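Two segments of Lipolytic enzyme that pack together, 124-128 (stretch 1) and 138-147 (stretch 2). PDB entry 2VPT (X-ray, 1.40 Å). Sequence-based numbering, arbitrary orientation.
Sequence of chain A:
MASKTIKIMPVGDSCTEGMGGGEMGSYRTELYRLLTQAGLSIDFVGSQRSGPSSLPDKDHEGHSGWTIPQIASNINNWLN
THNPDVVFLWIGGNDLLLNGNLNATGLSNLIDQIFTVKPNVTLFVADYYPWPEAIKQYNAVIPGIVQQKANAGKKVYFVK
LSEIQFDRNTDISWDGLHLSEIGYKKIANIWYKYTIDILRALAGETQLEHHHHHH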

# COMPACT_ATOMS: atom_id res chain seq x y z
N PHE A 124 -18.28 -13.40 0.13
CA PHE A 124 -19.03 -12.16 0.19
C PHE A 124 -18.62 -11.29 -0.98
O PHE A 124 -17.43 -11.15 -1.26
CB PHE A 124 -18.76 -11.43 1.51
CG PHE A 124 -19.31 -12.14 2.71
CD1 PHE A 124 -20.61 -11.94 3.08
CD2 PHE A 124 -18.55 -13.05 3.42
CE1 PHE A 124 -21.15 -12.59 4.17
CE2 PHE A 124 -19.09 -13.72 4.52
CZ PHE A 124 -20.40 -13.48 4.88
N VAL A 125 -19.61 -10.72 -1.66
CA VAL A 125 -19.40 -9.86 -2.82
C VAL A 125 -20.03 -8.51 -2.54
O VAL A 125 -21.23 -8.44 -2.27
CB VAL A 125 -20.00 -10.48 -4.09
CG1 VAL A 125 -19.80 -9.53 -5.28
CG2 VAL A 125 -19.35 -11.85 -4.36
N ALA A 126 -19.22 -7.45 -2.62
CA ALA A 126 -19.66 -6.08 -2.35
C ALA A 126 -19.91 -5.25 -3.60
O ALA A 126 -19.23 -5.42 -4.62
CB ALA A 126 -18.64 -5.37 -1.48
N ASP A 127 -20.87 -4.34 -3.51
CA ASP A 127 -20.93 -3.20 -4.44
C ASP A 127 -20.15 -2.00 -3.87
O ASP A 127 -19.47 -2.14 -2.84
CB ASP A 127 -22.37 -2.89 -4.88
CG ASP A 127 -23.23 -2.27 -3.82
OD1 ASP A 127 -22.79 -2.13 -2.66
OD2 ASP A 127 -24.38 -1.90 -4.17
N TYR A 128 -20.21 -0.85 -4.53
CA TYR A 128 -19.43 0.33 -4.17
C TYR A 128 -20.26 1.43 -3.53
O TYR A 128 -21.45 1.58 -3.80
CB TYR A 128 -18.72 0.89 -5.41
CG TYR A 128 -17.58 0.04 -5.92
CD1 TYR A 128 -16.28 0.41 -5.69
CD2 TYR A 128 -17.82 -1.14 -6.63
CE1 TYR A 128 -15.22 -0.36 -6.16
CE2 TYR A 128 -16.77 -1.91 -7.09
CZ TYR A 128 -15.47 -1.53 -6.83
OH TYR A 128 -14.42 -2.30 -7.31
N TYR A 138 -22.73 0.07 -12.43
CA TYR A 138 -22.17 -1.24 -12.11
C TYR A 138 -22.81 -1.81 -10.84
O TYR A 138 -23.16 -2.98 -10.79
CB TYR A 138 -20.65 -1.13 -11.95
CG TYR A 138 -19.97 -2.41 -11.54
CD1 TYR A 138 -20.16 -3.58 -12.23
CD2 TYR A 138 -19.12 -2.44 -10.44
CE1 TYR A 138 -19.55 -4.74 -11.86
CE2 TYR A 138 -18.52 -3.60 -10.06
CZ TYR A 138 -18.73 -4.76 -10.76
OH TYR A 138 -18.14 -5.95 -10.41
N ASN A 139 -23.00 -0.97 -9.83
CA ASN A 139 -23.66 -1.42 -8.60
C ASN A 139 -24.98 -2.13 -8.93
O ASN A 139 -25.31 -3.16 -8.35
CB ASN A 139 -23.97 -0.25 -7.67
CG ASN A 139 -22.76 0.29 -6.96
OD1 ASN A 139 -21.68 -0.30 -6.98
ND2 ASN A 139 -22.94 1.42 -6.29
N ALA A 140 -25.73 -1.56 -9.89
CA ALA A 140 -27.05 -2.09 -10.23
C ALA A 140 -27.03 -3.56 -10.59
O ALA A 140 -28.00 -4.27 -10.31
CB ALA A 140 -27.66 -1.29 -11.38
N VAL A 141 -25.98 -4.04 -11.25
CA VAL A 141 -25.96 -5.43 -11.74
C VAL A 141 -25.56 -6.47 -10.70
O VAL A 141 -25.83 -7.66 -10.87
CB VAL A 141 -25.06 -5.60 -13.00
CG1 VAL A 141 -25.44 -4.56 -14.07
CG2 VAL A 141 -23.58 -5.54 -12.66
N ILE A 142 -24.94 -6.05 -9.60
CA ILE A 142 -24.33 -7.00 -8.69
C ILE A 142 -25.33 -7.85 -7.88
O ILE A 142 -25.15 -9.06 -7.79
CB ILE A 142 -23.31 -6.28 -7.78
CG1 ILE A 142 -22.17 -5.72 -8.63
CG2 ILE A 142 -22.74 -7.26 -6.73
CD1 ILE A 142 -21.19 -4.84 -7.87
N PRO A 143 -26.37 -7.23 -7.29
CA PRO A 143 -27.29 -8.07 -6.50
C PRO A 143 -27.91 -9.25 -7.25
O PRO A 143 -28.07 -10.33 -6.69
CB PRO A 143 -28.37 -7.09 -6.04
CG PRO A 143 -27.88 -5.75 -6.30
CD PRO A 143 -26.74 -5.81 -7.24
N GLY A 144 -28.27 -9.04 -8.52
CA GLY A 144 -28.87 -10.11 -9.31
C GLY A 144 -27.91 -11.24 -9.62
O GLY A 144 -28.28 -12.40 -9.62
N ILE A 145 -26.64 -10.89 -9.85
CA ILE A 145 -25.63 -11.89 -10.10
C ILE A 145 -25.45 -12.76 -8.85
O ILE A 145 -25.40 -13.98 -8.92
CB ILE A 145 -24.27 -11.25 -10.49
CG1 ILE A 145 -24.36 -10.61 -11.88
CG2 ILE A 145 -23.16 -12.28 -10.47
CD1 ILE A 145 -23.32 -9.53 -12.10
N VAL A 146 -25.34 -12.10 -7.70
CA VAL A 146 -25.14 -12.85 -6.46
C VAL A 146 -26.36 -13.73 -6.16
O VAL A 146 -26.20 -14.89 -5.82
CB VAL A 146 -24.84 -11.92 -5.28
CG1 VAL A 146 -24.85 -12.70 -3.97
CG2 VAL A 146 -23.47 -11.23 -5.49
N GLN A 147 -27.55 -13.18 -6.35
CA GLN A 147 -28.78 -13.92 -6.02
C GLN A 147 -28.96 -15.18 -6.86
O GLN A 147 -29.39 -16.21 -6.34
CB GLN A 147 -30.00 -13.01 -6.12
CG GLN A 147 -31.27 -13.62 -5.50
CD GLN A 147 -31.14 -13.85 -4.01
OE1 GLN A 147 -30.86 -12.92 -3.24
NE2 GLN A 147 -31.32 -15.09 -3.59
O HOH W 1 -26.38 -2.53 -5.78

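The polar centre of this contact is the carboxamide of Asn139, which serves the backbone of Tyr128 with both of its ends. Tyr128 N donates to Asn139 OD1 at 2.9 Å with an N-H...O angle of 165°, close to linear, while Asn139 ND2 donates to Tyr128 O, also at 2.9 Å but at a more bent 133°. Tyr128 lies in the loop that follows the strand 124-126, and the side chain thus satisfies both the N-H and the C=O of this loop residue. With chi1 at -75° (m), the Asn139 side chain leaves its CA sideways to stretch 1, but its end comes nearer and reaches the backbone. Asn139 OD1 also lies 3.4 Å from Asp127 CB and sits at the edge of the Tyr128 ring, near the ring plane.

Asn139 is engaged through its backbone as well. Its carbonyl oxygen accepts from Ile142 N at 3.2 Å, within the type I turn that runs from Asn139 to Ile142, and from water 1, which donates to Asn139 O at 2.9 Å. The same water donates to Asp127 OD2 at 2.6 Å, so it uses both protons to link two acceptors that could not bond to each other directly. No direct hydrogen bond joins the Asp127 carboxylate to stretch 2; both of its oxygens have partners elsewhere in the structure. One residue earlier in the turn region, Tyr138 O is satisfied by Val141 N at 3.0 Å.

Beyond the turn, the contact becomes apolar. The strand and the helix that contains Ile142 and Val146 run nearly antiparallel, at 165°, with their axes 9.5 Å apart at closest approach. Val125, Ile142 and Val146 all direct their CA-to-CB bonds toward the opposite stretch. Val125 CB lies 3.8 Å from Val146 CG2, and Val125 CG1 lies 4.0 Å from Ile142 CG2. The two helical residues are four positions apart, about one turn, and so can present their side chains to the same valine; the 3.0 Å bond from Val146 N to Ile142 O satisfies that donor and that acceptor. Ile142 CD1 reaches the end of the strand and the loop residue after it, lying 3.8 Å from both Ala126 O and Asp127 CB.

At the other end, Tyr128 CE2 and Tyr138 CE2 meet at 3.8 Å. Tyr128 approaches the edge of the Tyr138 ring, and the contact is apolar, made by ring carbons; both hydroxyls are hydrogen-bonded elsewhere in the structure.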